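PDB 4RBM: Lys-gingipain catalytic subunit from Porphyromonas gingivalis, which cleaves proteins such as haemoglobin, collagen and immunoglobulins as a secreted calcium-binding cysteine protease with a strong preference for lysine at P1. Local coordinates for residues Val208-Tyr213 with Leu243-Cys248. Numbering follows the deposited sequence.
Sequences VSFANY and LAIGNC. With CKC ((3S)-3,7-diaminoheptan-2-one), chain R.
The CD1–CE1 edge of the Phe210 ring lies against the notch between Leu243 and Ile245, neighbours on one face of a parallel strand pair. With CG trans to the main-chain N (chi1 177°) and the ring turned by chi2 71°, CD1 comes to 4.0 Å from Leu243 CD2; next along the same edge, CE1 meets Ile245 CD1 at 3.6 Å, in the ring plane. Ile245 is the bump between Phe210 and the Asn212 amide, its CB 3.7 Å from Asn212 ND2. That ND2 gives one hydrogen to Ile245 O, which Tyr213 N also binds, from above the carbonyl plane, and the other to Asn247 OD1 at 3.0 Å, a nearly straight bond (169°). One water donates to both OD1 atoms; Asn212 OD1 is also hydrogen-bonded to Tyr313 OH. On the other face Ala211 and Ala244 pack CB to CB at 4.4 Å and the large Tyr213 ring follows, with Cys248 SG at its edge, where Gly246 leaves room for the sulfur. Such adjoining parallel strands form the centre of the caspase-like α/β fold of clan CD, delivering His216 and the nucleophile Cys249 just past their C-terminal ends, where Asn247 O receives the ligand amine NAM.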
# COMPACT_ATOMS: atom_id res chain seq x y z
N VAL A 208 9.10 13.43 6.17
CA VAL A 208 9.62 12.34 5.37
C VAL A 208 8.47 11.72 4.60
O VAL A 208 7.35 11.74 5.08
CB VAL A 208 10.41 11.24 6.15
CG1 VAL A 208 11.70 11.78 6.76
CG2 VAL A 208 9.54 10.54 7.20
N SER A 209 8.76 11.14 3.43
CA SER A 209 7.76 10.46 2.62
C SER A 209 7.64 9.00 3.05
O SER A 209 6.66 8.33 2.77
CB SER A 209 8.15 10.51 1.14
OG SER A 209 9.39 9.86 0.91
N PHE A 210 8.71 8.50 3.68
CA PHE A 210 8.88 7.08 3.95
C PHE A 210 9.75 6.88 5.18
O PHE A 210 10.75 7.59 5.35
CB PHE A 210 9.56 6.44 2.70
CG PHE A 210 9.90 4.96 2.78
CD1 PHE A 210 8.89 4.00 2.77
CD2 PHE A 210 11.22 4.53 2.75
CE1 PHE A 210 9.21 2.64 2.83
CE2 PHE A 210 11.54 3.17 2.79
CZ PHE A 210 10.53 2.23 2.83
N ALA A 211 9.36 5.95 6.03
CA ALA A 211 10.09 5.59 7.23
C ALA A 211 10.18 4.08 7.31
O ALA A 211 9.16 3.39 7.30
CB ALA A 211 9.40 6.16 8.48
N ASN A 212 11.40 3.56 7.31
CA ASN A 212 11.62 2.11 7.38
C ASN A 212 12.50 1.80 8.58
O ASN A 212 13.62 2.30 8.68
CB ASN A 212 12.26 1.60 6.06
CG ASN A 212 12.36 0.09 5.91
OD1 ASN A 212 13.07 -0.40 5.03
ND2 ASN A 212 11.64 -0.70 6.71
N TYR A 213 11.98 0.98 9.50
CA TYR A 213 12.71 0.54 10.69
C TYR A 213 12.91 -0.98 10.62
O TYR A 213 11.93 -1.71 10.42
CB TYR A 213 11.91 0.95 11.95
CG TYR A 213 12.36 0.32 13.26
CD1 TYR A 213 11.86 -0.92 13.66
CD2 TYR A 213 13.23 0.98 14.12
CE1 TYR A 213 12.28 -1.51 14.85
CE2 TYR A 213 13.63 0.41 15.33
CZ TYR A 213 13.13 -0.83 15.69
OH TYR A 213 13.49 -1.40 16.88
N LEU A 243 4.50 6.70 4.20
CA LEU A 243 4.38 5.27 4.27
C LEU A 243 5.40 4.80 5.31
O LEU A 243 6.56 5.21 5.23
CB LEU A 243 4.70 4.63 2.89
CG LEU A 243 4.93 3.10 2.88
CD1 LEU A 243 3.65 2.31 3.29
CD2 LEU A 243 5.39 2.64 1.50
N ALA A 244 5.00 3.94 6.24
CA ALA A 244 5.96 3.41 7.20
C ALA A 244 5.97 1.89 7.10
O ALA A 244 4.93 1.28 6.89
CB ALA A 244 5.64 3.86 8.63
N ILE A 245 7.15 1.31 7.19
CA ILE A 245 7.35 -0.13 7.14
C ILE A 245 8.16 -0.54 8.37
O ILE A 245 9.28 -0.05 8.59
CB ILE A 245 8.04 -0.58 5.81
CG1 ILE A 245 7.24 -0.12 4.57
CG2 ILE A 245 8.29 -2.13 5.81
CD1 ILE A 245 7.83 -0.63 3.24
N GLY A 246 7.58 -1.45 9.14
CA GLY A 246 8.23 -2.01 10.30
C GLY A 246 8.63 -3.43 9.99
O GLY A 246 7.77 -4.31 9.95
N ASN A 247 9.94 -3.65 9.69
CA ASN A 247 10.45 -5.01 9.45
C ASN A 247 10.93 -5.48 10.79
O ASN A 247 12.11 -5.31 11.15
CB ASN A 247 11.53 -5.03 8.37
CG ASN A 247 10.99 -4.71 7.00
OD1 ASN A 247 11.37 -3.70 6.38
ND2 ASN A 247 10.07 -5.54 6.49
N CYS A 248 9.97 -5.92 11.61
CA CYS A 248 10.18 -6.24 13.02
C CYS A 248 9.00 -7.03 13.53
O CYS A 248 8.01 -7.19 12.82
CB CYS A 248 10.37 -4.96 13.83
SG CYS A 248 8.98 -3.80 13.75
CAK CKC R . 10.93 -8.61 16.63
C CKC R . 12.29 -8.93 17.15
O CKC R . 12.55 -8.68 18.32
CA CKC R . 13.17 -9.92 16.37
N CKC R . 12.67 -11.12 16.99
CAL CKC R . 13.00 -10.04 14.84
CAH CKC R . 13.50 -8.79 14.14
CAG CKC R . 13.72 -9.00 12.64
CAI CKC R . 14.13 -7.61 12.16
NAM CKC R . 14.24 -7.46 10.69
O HOH W 1 11.90 -2.63 3.80